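PDB 3RCN: beta-N-acetylhexosaminidase from Arthrobacter aurescens, which removes terminal non-reducing N-acetyl-D-hexosamine residues from N-acetyl-beta-D-hexosaminides by hydrolysis, as a member of glycoside hydrolase family 20. Local coordinates for the interface of chains A and B. Numbering follows the deposited sequence. Chains: chain A/B, Beta-N-acetylhexosaminidase.

The interface of chains A and B. Residues chain A 151, 198, 216-219; chain B 465, 521-522, 525.
Two subunits of a family 20 glycoside hydrolase meet here across a two-fold axis, the centre of the contact lying about 23 Å from the predicted proton donor A:Glu316. The pairing may or may not be the one that forms in the cell.

The polar contact is a two-pronged, end-on grip. B:Arg465, on helix 464-471, bends at chi3 (79°) and directs both terminal guanidinium nitrogens at one backbone carbonyl, that of A:Gly218 in the short strand 217-218. B:Arg465 NH2 lies 2.7 Å from A:Gly218 O, in the carbonyl plane. B:Arg465 NH1 lies 3.0 Å from A:Gly218 O, almost along the C=O axis, and makes the more bent hydrogen bond. Arginine suits this place because its long chain carries two N-H groups in one plane toward a single acceptor. A:Phe151 CD2 sits over one guanidinium face, toward its rim and 3.6 Å from B:Arg465 CZ, with the two planes 48° apart.

Apolar packing comes from the 3-10 helix 521-523 of chain B. B:Pro521 sets its CB over the centre of the A:Trp198 indole, 3.4 Å from A:Trp198 CE2, a CH-pi contact in which a compact, rigid ring meets a broad aromatic face. Next to it, B:Trp522 holds CG between its backbone N and carbonyl carbon (chi1 58°), which lays one indole face along the A:Gly218-A:Gly219 backbone, with B:Trp522 CG 3.6 Å from A:Gly218 C; lacking side chains, the glycines let the ring come this near. B:Trp522 CE3, on the benzene ring, packs 3.8 Å from A:Trp198 CB, the two side chains crossing obliquely.

Hydrogen bonds within each chain probably help to brace the surfaces. A:His217 NE2 accepts the backbone N-H of A:Phe151 in its ring plane, tying the phenylalanine backbone to the strand. B:Arg525, bent at chi2, donates from NH1 to B:Trp522 O, approaching above the carbonyl plane, which may steady the 3-10 turn.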
ATOM      1  N   PHE A 151      10.200   8.272  -4.720  1.00 27.82           N
ATOM      2  CA  PHE A 151      10.111   6.836  -4.835  1.00 29.61           C
ATOM      3  C   PHE A 151       8.792   6.363  -4.249  1.00 37.63           C
ATOM      4  O   PHE A 151       8.448   6.713  -3.119  1.00 39.43           O
ATOM      5  CB  PHE A 151      11.273   6.186  -4.093  1.00 26.51           C
ATOM      6  CG  PHE A 151      11.171   4.704  -4.006  1.00 29.44           C
ATOM      7  CD1 PHE A 151      11.419   3.914  -5.124  1.00 27.57           C
ATOM      8  CD2 PHE A 151      10.823   4.092  -2.809  1.00 30.04           C
ATOM      9  CE1 PHE A 151      11.324   2.543  -5.057  1.00 32.14           C
ATOM     10  CE2 PHE A 151      10.724   2.709  -2.724  1.00 33.16           C
ATOM     11  CZ  PHE A 151      10.973   1.929  -3.852  1.00 36.95           C
ATOM     12  N   TRP A 198      19.482   7.379  -4.068  1.00 34.92           N
ATOM     13  CA  TRP A 198      19.155   8.260  -2.940  1.00 34.73           C
ATOM     14  C   TRP A 198      19.810   9.629  -3.036  1.00 31.89           C
ATOM     15  O   TRP A 198      20.869   9.775  -3.632  1.00 34.18           O
ATOM     16  CB  TRP A 198      19.511   7.601  -1.593  1.00 24.94           C
ATOM     17  CG  TRP A 198      20.989   7.460  -1.337  1.00 31.68           C
ATOM     18  CD1 TRP A 198      21.809   6.476  -1.813  1.00 32.14           C
ATOM     19  CD2 TRP A 198      21.821   8.321  -0.534  1.00 32.45           C
ATOM     20  NE1 TRP A 198      23.095   6.670  -1.362  1.00 26.96           N
ATOM     21  CE2 TRP A 198      23.131   7.790  -0.579  1.00 32.58           C
ATOM     22  CE3 TRP A 198      21.587   9.483   0.206  1.00 33.74           C
ATOM     23  CZ2 TRP A 198      24.213   8.390   0.102  1.00 27.36           C
ATOM     24  CZ3 TRP A 198      22.660  10.073   0.881  1.00 35.54           C
ATOM     25  CH2 TRP A 198      23.957   9.522   0.818  1.00 25.92           C
ATOM     26  N   PRO A 216      16.843  12.942   3.938  1.00 32.67           N
ATOM     27  CA  PRO A 216      17.244  12.000   2.898  1.00 31.93           C
ATOM     28  C   PRO A 216      16.015  11.378   2.241  1.00 36.11           C
ATOM     29  O   PRO A 216      14.993  11.194   2.909  1.00 29.71           O
ATOM     30  CB  PRO A 216      18.017  10.940   3.686  1.00 31.69           C
ATOM     31  CG  PRO A 216      18.638  11.697   4.785  1.00 31.61           C
ATOM     32  CD  PRO A 216      17.606  12.741   5.182  1.00 32.95           C
ATOM     33  N   HIS A 217      16.096  11.098   0.939  1.00 30.91           N
ATOM     34  CA  HIS A 217      15.034  10.358   0.267  1.00 23.45           C
ATOM     35  C   HIS A 217      15.561   9.389  -0.781  1.00 29.20           C
ATOM     36  O   HIS A 217      16.487   9.713  -1.529  1.00 36.07           O
ATOM     37  CB  HIS A 217      13.991  11.282  -0.370  1.00 18.08           C
ATOM     38  CG  HIS A 217      12.956  10.529  -1.146  1.00 31.99           C
ATOM     39  ND1 HIS A 217      11.852   9.956  -0.551  1.00 34.47           N
ATOM     40  CD2 HIS A 217      12.907  10.173  -2.454  1.00 33.51           C
ATOM     41  CE1 HIS A 217      11.141   9.323  -1.468  1.00 39.79           C
ATOM     42  NE2 HIS A 217      11.761   9.437  -2.630  1.00 40.79           N
ATOM     43  N   GLY A 218      14.960   8.206  -0.849  1.00 26.86           N
ATOM     44  CA  GLY A 218      15.362   7.237  -1.846  1.00 27.26           C
ATOM     45  C   GLY A 218      14.702   5.875  -1.772  1.00 35.16           C
ATOM     46  O   GLY A 218      13.758   5.649  -1.018  1.00 36.42           O
ATOM     47  N   GLY A 219      15.170   4.988  -2.642  1.00 38.64           N
ATOM     48  CA  GLY A 219      14.722   3.610  -2.712  1.00 33.35           C
ATOM     49  C   GLY A 219      14.858   3.183  -4.167  1.00 33.16           C
ATOM     50  O   GLY A 219      15.181   4.001  -5.029  1.00 35.90           O
TER
ATOM     51  N   ARG B 465       6.778   3.162   5.311  1.00 36.46           N
ATOM     52  CA  ARG B 465       8.148   2.693   5.153  1.00 40.54           C
ATOM     53  C   ARG B 465       8.851   2.704   6.511  1.00 35.44           C
ATOM     54  O   ARG B 465       9.517   1.743   6.888  1.00 33.23           O
ATOM     55  CB  ARG B 465       8.919   3.552   4.151  1.00 38.80           C
ATOM     56  CG  ARG B 465       8.263   3.667   2.785  1.00 41.45           C
ATOM     57  CD  ARG B 465       9.049   4.609   1.863  1.00 33.59           C
ATOM     58  NE  ARG B 465      10.218   3.947   1.302  1.00 31.32           N
ATOM     59  CZ  ARG B 465      11.243   4.571   0.728  1.00 27.43           C
ATOM     60  NH1 ARG B 465      11.267   5.891   0.635  1.00 27.02           N
ATOM     61  NH2 ARG B 465      12.253   3.867   0.255  1.00 17.65           N
ATOM     62  N   PRO B 521      21.213   4.475   3.494  1.00 36.30           N
ATOM     63  CA  PRO B 521      21.328   5.934   3.550  1.00 31.43           C
ATOM     64  C   PRO B 521      19.983   6.665   3.463  1.00 32.05           C
ATOM     65  O   PRO B 521      19.845   7.709   4.096  1.00 30.66           O
ATOM     66  CB  PRO B 521      22.190   6.250   2.320  1.00 34.72           C
ATOM     67  CG  PRO B 521      23.035   5.029   2.153  1.00 33.80           C
ATOM     68  CD  PRO B 521      22.141   3.878   2.518  1.00 36.47           C
ATOM     69  N   TRP B 522      19.023   6.152   2.691  1.00 32.49           N
ATOM     70  CA  TRP B 522      17.725   6.823   2.567  1.00 33.32           C
ATOM     71  C   TRP B 522      16.816   6.557   3.765  1.00 37.16           C
ATOM     72  O   TRP B 522      15.764   7.169   3.907  1.00 41.95           O
ATOM     73  CB  TRP B 522      17.007   6.452   1.259  1.00 29.44           C
ATOM     74  CG  TRP B 522      16.763   4.992   1.087  1.00 29.38           C
ATOM     75  CD1 TRP B 522      15.667   4.280   1.501  1.00 34.03           C
ATOM     76  CD2 TRP B 522      17.635   4.052   0.452  1.00 23.11           C
ATOM     77  NE1 TRP B 522      15.809   2.949   1.161  1.00 32.02           N
ATOM     78  CE2 TRP B 522      17.011   2.788   0.517  1.00 32.99           C
ATOM     79  CE3 TRP B 522      18.887   4.153  -0.154  1.00 32.46           C
ATOM     80  CZ2 TRP B 522      17.601   1.640  -0.003  1.00 37.60           C
ATOM     81  CZ3 TRP B 522      19.471   3.008  -0.680  1.00 32.95           C
ATOM     82  CH2 TRP B 522      18.828   1.772  -0.599  1.00 35.36           C
ATOM     83  N   ARG B 525      17.869   9.657   9.206  1.00 28.19           N
ATOM     84  CA  ARG B 525      17.236  10.955   9.401  1.00 35.98           C
ATOM     85  C   ARG B 525      18.110  11.814  10.313  1.00 40.66           C
ATOM     86  O   ARG B 525      17.808  11.986  11.487  1.00 49.53           O
ATOM     87  CB  ARG B 525      15.837  10.796  10.015  1.00 34.18           C
ATOM     88  CG  ARG B 525      14.885   9.890   9.225  1.00 30.26           C
ATOM     89  CD  ARG B 525      14.004  10.656   8.229  1.00 23.85           C
ATOM     90  NE  ARG B 525      13.064   9.774   7.528  1.00 26.80           N
ATOM     91  CZ  ARG B 525      13.384   8.990   6.496  1.00 32.79           C
ATOM     92  NH1 ARG B 525      14.629   8.964   6.035  1.00 34.67           N
ATOM     93  NH2 ARG B 525      12.465   8.220   5.927  1.00 28.26           N
TER